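Nitrogenase molybdenum-iron protein beta chain (PDB 4WES) forms, with the alpha chain, the molybdenum-iron component of nitrogenase, which reduces dinitrogen to ammonium, and shares with that chain the ligation of an [8Fe-7S] cluster. Local coordinates at residues I172-G177 against R189-M194; S271-F276 against V425-A430; F330-G335 against D355-E360. All coordinates share one frame; numbering follows the deposited sequence.

Interaction 1: residues I172-G177 against R189-M194; sequences INVIPG and RLFEAM
Phe-191 reaches from its helix to the strand and puts the far end of its ring against Val-174 and Ile-172. The valine makes the closer approach: Val-174 CG1 is 3.8 Å from Phe-191 CE2. Its CB sits equally near two ring carbons, with Val-174 CB 3.9 Å from both CZ and CE2 of Phe-191, and CG2 borders CE2 as well. With chi1 at 55°, CG1 lies between the backbone N and the carbonyl carbon, where it meets the ring. The two side chains come from opposite directions. Ile-172 takes the other flank. Its CG2 lies at the ring edge, near the ring plane, and Ile-172 CG2 to Phe-191 CE1 is 4.1 Å; here the side chains cross at about a right angle. The contact is apolar throughout and buried.

The backbones stay well apart, the nearest CA atoms being those of Ile-172 and Phe-191 at 9.4 Å, a separation that the aromatic side chain spans. Around this first shell, Phe-191 also packs on Ile-196 and meets the ring of Tyr-198, the two planes at about 40°. The hydroxyl of Tyr-198 is in turn hydrogen-bonded to Glu-192 OE2, a second tie between the helix and the next strand.

This is the inside of a beta-alpha-beta crossover in a Rossmann-like parallel sheet: strand 172-175, helix 181-193 and strand 198-200, with the two strands adjacent. Strand 172-175 also pairs with strand 237-241 on its other edge, while Leu-190 and Met-194 pack against helices 270-284 and 290-305.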
# COMPACT_ATOMS: atom_id res chain seq x y z
N ILE B 172 17.27 32.49 4.02
CA ILE B 172 17.75 31.46 4.92
C ILE B 172 18.26 30.29 4.03
O ILE B 172 17.57 29.86 3.12
CB ILE B 172 16.63 30.95 5.83
CG1 ILE B 172 16.24 32.07 6.81
CG2 ILE B 172 17.03 29.68 6.59
CD1 ILE B 172 15.10 31.74 7.74
N ASN B 173 19.49 29.83 4.29
CA ASN B 173 19.99 28.62 3.62
C ASN B 173 19.35 27.40 4.31
O ASN B 173 19.24 27.40 5.54
CB ASN B 173 21.49 28.49 3.74
CG ASN B 173 22.24 29.64 3.13
OD1 ASN B 173 21.85 30.17 2.10
ND2 ASN B 173 23.34 30.02 3.79
N VAL B 174 19.00 26.38 3.55
CA VAL B 174 18.58 25.13 4.12
C VAL B 174 19.35 23.99 3.47
O VAL B 174 19.33 23.84 2.26
CB VAL B 174 17.04 24.93 4.07
CG1 VAL B 174 16.47 25.06 2.67
CG2 VAL B 174 16.65 23.60 4.73
N ILE B 175 20.05 23.23 4.31
CA ILE B 175 20.72 22.02 3.86
C ILE B 175 19.82 20.89 4.33
O ILE B 175 19.65 20.69 5.53
CB ILE B 175 22.15 21.89 4.44
CG1 ILE B 175 23.00 23.11 4.07
CG2 ILE B 175 22.78 20.61 3.97
CD1 ILE B 175 24.33 23.18 4.82
N PRO B 176 19.17 20.18 3.38
CA PRO B 176 18.07 19.30 3.73
C PRO B 176 18.48 17.91 4.21
O PRO B 176 17.63 17.10 4.54
CB PRO B 176 17.28 19.22 2.44
CG PRO B 176 18.34 19.28 1.39
CD PRO B 176 19.31 20.33 1.92
N GLY B 177 19.77 17.62 4.16
CA GLY B 177 20.28 16.32 4.48
C GLY B 177 20.10 15.30 3.36
O GLY B 177 19.72 15.63 2.23
N ARG B 189 8.22 23.69 -0.25
CA ARG B 189 6.81 24.06 -0.21
C ARG B 189 6.47 24.74 1.12
O ARG B 189 5.71 25.73 1.17
CB ARG B 189 5.93 22.83 -0.45
CG ARG B 189 4.46 23.18 -0.68
CD ARG B 189 3.57 21.95 -0.65
NE ARG B 189 3.51 21.33 0.66
CZ ARG B 189 2.78 21.80 1.67
NH1 ARG B 189 2.00 22.87 1.52
NH2 ARG B 189 2.84 21.21 2.84
N LEU B 190 7.02 24.22 2.22
CA LEU B 190 6.78 24.79 3.54
C LEU B 190 7.41 26.18 3.69
O LEU B 190 6.77 27.09 4.22
CB LEU B 190 7.26 23.82 4.62
CG LEU B 190 6.43 22.54 4.70
CD1 LEU B 190 7.09 21.52 5.63
CD2 LEU B 190 5.04 22.82 5.20
N PHE B 191 8.65 26.34 3.23
CA PHE B 191 9.27 27.68 3.21
C PHE B 191 8.39 28.67 2.43
O PHE B 191 8.16 29.81 2.86
CB PHE B 191 10.64 27.67 2.53
CG PHE B 191 11.82 27.41 3.46
CD1 PHE B 191 12.49 28.48 4.02
CD2 PHE B 191 12.25 26.13 3.75
CE1 PHE B 191 13.54 28.27 4.88
CE2 PHE B 191 13.30 25.93 4.58
CZ PHE B 191 13.96 27.00 5.13
N GLU B 192 7.89 28.21 1.28
CA GLU B 192 7.09 29.09 0.42
C GLU B 192 5.76 29.42 1.10
O GLU B 192 5.30 30.57 1.05
CB GLU B 192 6.90 28.43 -0.94
CG GLU B 192 8.23 28.43 -1.69
CD GLU B 192 8.31 27.53 -2.89
OE1 GLU B 192 7.27 26.96 -3.28
OE2 GLU B 192 9.45 27.41 -3.42
N ALA B 193 5.14 28.44 1.76
CA ALA B 193 3.89 28.71 2.48
C ALA B 193 4.12 29.70 3.64
O ALA B 193 3.22 30.50 3.97
CB ALA B 193 3.26 27.42 2.98
N MET B 194 5.28 29.63 4.27
CA MET B 194 5.67 30.55 5.34
C MET B 194 6.07 31.94 4.80
O MET B 194 6.26 32.86 5.59
CB MET B 194 6.85 29.99 6.16
CG MET B 194 6.53 28.79 7.08
SD MET B 194 5.48 29.14 8.49
CE MET B 194 6.56 30.14 9.53

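Interaction 2: residues S271-F276 against V425-A430; sequences SATDEF and VGYKGA
Thr-273 and Asp-274 meet Tyr-427 and Gly-426 where the first turns of two antiparallel helices, 270-284 and 426-448, lie side by side. The axes of the short segments approach to 9.7 Å with 168° between their directions.

The apolar part is a CH-pi contact. Thr-273 CG2 stands over the centre of the Tyr-427 ring, 3.5 Å from the centroid and 13° off the ring normal. This methyl lies anti to the backbone N, with OG1 beside that N. The same threonine also packs its hydroxyl against bare backbone: Thr-273 OG1 is 3.5 Å from Gly-426 CA, and the CA atoms of the two residues come within 5.4 Å. Gly-426 has positive phi here. The polar partner of Thr-273 OG1 is the carbonyl O of Gly-269, one turn earlier on its own chain, and Gly-426 bonds through its backbone to Pro-267, so the approach to the helix is tied at this point too.

Pro-518 and Trp-519 of the alpha chain pack on Asp-274 and Tyr-427 respectively, placing the contact close to the subunit interface. Charge and hydrogen bonding gather at the other end of the tyrosine. Arg-296 NE makes a salt bridge to Asp-274 OD1, an arrangement that would tend to keep the carboxylate ionised although the site is buried. Tyr-427 OH donates to the same carboxylate oxygen from the ring edge, with OD1 in the ring plane but the carboxylate turned 59° from it; the bond from Tyr-427 OH to Asp-274 OD1 measures 2.6 Å and uses the anti lone pair of that oxygen.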
# COMPACT_ATOMS: atom_id res chain seq x y z
N SER B 271 6.81 16.33 16.59
CA SER B 271 7.74 17.25 17.22
C SER B 271 8.82 17.72 16.27
O SER B 271 9.20 18.89 16.29
CB SER B 271 8.33 16.68 18.50
OG SER B 271 9.13 15.53 18.24
N ALA B 272 9.32 16.83 15.41
CA ALA B 272 10.42 17.25 14.53
C ALA B 272 9.92 18.24 13.45
O ALA B 272 10.62 19.16 13.10
CB ALA B 272 11.10 16.05 13.91
N THR B 273 8.71 18.05 12.94
CA THR B 273 8.16 19.05 12.02
C THR B 273 7.85 20.34 12.78
O THR B 273 8.17 21.44 12.30
CB THR B 273 6.95 18.54 11.24
OG1 THR B 273 7.33 17.35 10.53
CG2 THR B 273 6.49 19.57 10.24
N ASP B 274 7.23 20.22 13.94
CA ASP B 274 6.95 21.39 14.77
C ASP B 274 8.23 22.19 15.01
O ASP B 274 8.22 23.43 14.94
CB ASP B 274 6.38 20.96 16.12
CG ASP B 274 4.92 20.53 16.11
OD1 ASP B 274 4.24 20.64 15.05
OD2 ASP B 274 4.48 20.06 17.19
N GLU B 275 9.33 21.51 15.34
CA GLU B 275 10.59 22.22 15.64
C GLU B 275 11.12 22.97 14.42
O GLU B 275 11.70 24.07 14.52
CB GLU B 275 11.63 21.23 16.16
CG GLU B 275 11.30 20.77 17.58
CD GLU B 275 11.79 19.38 17.96
OE1 GLU B 275 12.63 18.74 17.24
OE2 GLU B 275 11.31 18.89 19.03
N PHE B 276 10.96 22.40 13.23
CA PHE B 276 11.33 23.06 11.98
C PHE B 276 10.47 24.29 11.74
O PHE B 276 11.01 25.36 11.46
CB PHE B 276 11.20 22.02 10.83
CG PHE B 276 11.28 22.60 9.46
CD1 PHE B 276 12.48 23.03 8.94
CD2 PHE B 276 10.16 22.69 8.67
CE1 PHE B 276 12.55 23.56 7.65
CE2 PHE B 276 10.22 23.21 7.39
CZ PHE B 276 11.41 23.67 6.89
N VAL B 425 8.78 13.71 4.98
CA VAL B 425 8.93 14.83 5.89
C VAL B 425 7.68 15.70 5.95
O VAL B 425 6.80 15.64 5.08
CB VAL B 425 10.14 15.70 5.49
CG1 VAL B 425 11.42 14.90 5.57
CG2 VAL B 425 9.96 16.37 4.12
N GLY B 426 7.64 16.55 6.96
CA GLY B 426 6.53 17.46 7.13
C GLY B 426 5.28 16.80 7.65
O GLY B 426 5.22 15.59 7.88
N TYR B 427 4.23 17.60 7.87
CA TYR B 427 2.95 17.03 8.26
C TYR B 427 2.39 16.18 7.14
O TYR B 427 1.82 15.11 7.40
CB TYR B 427 1.97 18.14 8.68
CG TYR B 427 2.55 19.06 9.73
CD1 TYR B 427 2.92 18.58 10.99
CD2 TYR B 427 2.72 20.42 9.50
CE1 TYR B 427 3.46 19.42 11.97
CE2 TYR B 427 3.26 21.25 10.45
CZ TYR B 427 3.62 20.75 11.69
OH TYR B 427 4.17 21.60 12.62
N LYS B 428 2.58 16.60 5.90
CA LYS B 428 2.13 15.85 4.74
C LYS B 428 2.77 14.46 4.66
O LYS B 428 2.12 13.44 4.42
CB LYS B 428 2.48 16.65 3.47
CG LYS B 428 2.11 16.03 2.14
CD LYS B 428 2.41 16.86 0.88
CE LYS B 428 2.09 15.99 -0.34
NZ LYS B 428 2.59 16.52 -1.65
N GLY B 429 4.08 14.42 4.86
CA GLY B 429 4.80 13.16 4.84
C GLY B 429 4.43 12.27 6.00
O GLY B 429 4.34 11.04 5.87
N ALA B 430 4.18 12.87 7.17
CA ALA B 430 3.76 12.11 8.33
C ALA B 430 2.41 11.44 8.10
O ALA B 430 2.21 10.29 8.50
CB ALA B 430 3.69 13.02 9.55

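Interaction 3: residues F330-G335 against D355-E360; sequences FIIELG and DAMLAE
No flat group enters the touch between Ile-332 and Met-357; the ring in this region belongs to Phe-330, whose side chain leaves the backbone away from the other helix, and it carries Leu-334 CD1 over the centre of one face, 4.0 Å above its plane. The same ring packs on Ala-430, Leu-433 and Val-434 of helix 426-448. The motif is two successive crossover helices, 321-333 and 348-360, lying next to each other on one parallel sheet, with strand 337-343 between them in the chain.

Ile-332 bridges the helices with a single methyl. CG1 sits anti to the carbonyl carbon at chi1 -65°, and chi2 of 171° extends the chain, carrying CD1 across to the other helix. There it meets Met-357 obliquely, and CD1 of Ile-332 is also 3.7 Å from the backbone O of Met-357. Both Ile-332 and Leu-358 touch Pro-338 of the strand beneath. Just beyond, Gly-335, the first residue to leave helical angles, takes positive phi in a Schellman motif.

Met-357 CG is held between its backbone N and carbonyl carbon, chi1 68°, and this brings Met-357 CG to 3.7 Å from Ile-332 CD1, with Leu-358 CD2 farther off, 4.4 Å from that same methyl.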
# COMPACT_ATOMS: atom_id res chain seq x y z
N PHE B 330 8.88 9.65 15.96
CA PHE B 330 7.50 9.61 15.45
C PHE B 330 6.82 8.31 15.87
O PHE B 330 5.64 8.32 16.24
CB PHE B 330 7.50 9.80 13.95
CG PHE B 330 6.13 9.94 13.34
CD1 PHE B 330 5.10 10.61 13.98
CD2 PHE B 330 5.88 9.47 12.07
CE1 PHE B 330 3.87 10.79 13.38
CE2 PHE B 330 4.64 9.64 11.46
CZ PHE B 330 3.63 10.31 12.12
N ILE B 331 7.54 7.19 15.83
CA ILE B 331 6.97 5.93 16.30
C ILE B 331 6.48 6.06 17.77
O ILE B 331 5.38 5.63 18.10
CB ILE B 331 8.00 4.80 16.11
CG1 ILE B 331 8.23 4.50 14.65
CG2 ILE B 331 7.61 3.55 16.90
CD1 ILE B 331 7.05 4.09 13.83
N ILE B 332 7.31 6.67 18.62
CA ILE B 332 6.91 6.93 19.98
C ILE B 332 5.68 7.83 20.04
O ILE B 332 4.72 7.58 20.80
CB ILE B 332 8.08 7.50 20.80
CG1 ILE B 332 9.20 6.45 20.92
CG2 ILE B 332 7.62 7.95 22.17
CD1 ILE B 332 10.47 7.00 21.52
N GLU B 333 5.66 8.89 19.22
CA GLU B 333 4.52 9.81 19.17
C GLU B 333 3.22 9.12 18.77
O GLU B 333 2.16 9.55 19.17
CB GLU B 333 4.83 10.96 18.22
CG GLU B 333 5.94 11.87 18.72
CD GLU B 333 6.43 12.90 17.72
OE1 GLU B 333 6.36 12.66 16.51
OE2 GLU B 333 6.90 13.95 18.19
N LEU B 334 3.34 8.07 17.94
CA LEU B 334 2.19 7.29 17.50
C LEU B 334 1.65 6.35 18.58
O LEU B 334 0.58 5.76 18.40
CB LEU B 334 2.54 6.47 16.25
CG LEU B 334 2.76 7.35 15.00
CD1 LEU B 334 3.46 6.57 13.90
CD2 LEU B 334 1.46 7.94 14.50
N GLY B 335 2.40 6.17 19.68
CA GLY B 335 2.07 5.26 20.73
C GLY B 335 2.68 3.89 20.56
O GLY B 335 2.35 2.94 21.30
N ASP B 355 18.50 6.46 22.75
CA ASP B 355 18.39 6.07 24.15
C ASP B 355 17.60 7.10 24.94
O ASP B 355 16.77 6.74 25.80
CB ASP B 355 19.77 5.87 24.78
CG ASP B 355 20.47 4.58 24.38
OD1 ASP B 355 19.86 3.69 23.78
OD2 ASP B 355 21.69 4.46 24.73
N ALA B 356 17.87 8.37 24.68
CA ALA B 356 17.21 9.42 25.44
C ALA B 356 15.70 9.47 25.18
O ALA B 356 14.92 9.65 26.13
CB ALA B 356 17.82 10.78 25.13
N MET B 357 15.26 9.31 23.94
CA MET B 357 13.82 9.34 23.68
C MET B 357 13.13 8.10 24.25
O MET B 357 11.99 8.22 24.72
CB MET B 357 13.49 9.57 22.20
CG MET B 357 13.87 8.41 21.30
SD MET B 357 13.51 8.69 19.56
CE MET B 357 14.65 10.02 19.18
N LEU B 358 13.79 6.93 24.23
CA LEU B 358 13.23 5.75 24.85
C LEU B 358 13.08 5.97 26.35
O LEU B 358 12.04 5.63 26.93
CB LEU B 358 14.10 4.52 24.57
CG LEU B 358 14.13 4.07 23.11
CD1 LEU B 358 15.25 3.05 22.92
CD2 LEU B 358 12.80 3.49 22.68
N ALA B 359 14.09 6.54 26.98
CA ALA B 359 14.02 6.77 28.42
C ALA B 359 12.90 7.76 28.74
O ALA B 359 12.18 7.57 29.73
CB ALA B 359 15.35 7.27 28.94
N GLU B 360 12.76 8.83 27.95
CA GLU B 360 11.72 9.83 28.24
C GLU B 360 10.34 9.18 28.17
O GLU B 360 9.45 9.54 28.93
CB GLU B 360 11.81 11.01 27.23
CG GLU B 360 10.71 12.07 27.38
CD GLU B 360 10.75 13.16 26.32
OE1 GLU B 360 11.74 13.22 25.55
OE2 GLU B 360 9.79 13.97 26.24

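Interactions 1 and 2 are fully buried; interaction 3 lies farther from the centre of the chain, and one of its touching residues is partly exposed. Interactions 1 and 3 join elements close in sequence, within a crossover and between successive crossover helices, and are wholly apolar. Interaction 2 joins helices far apart in the chain and alone adds a hydrogen bond and a charged group; its loop encloses interaction 3. It is also the middle member. Phe-276 CZ packs 3.7 Å from Phe-191 CE2 of interaction 1, while Ser-271 OG is 2.7 Å from Glu-333 OE2 on the interaction 3 side, probably a hydrogen bond. Interactions 1 and 3 do not touch.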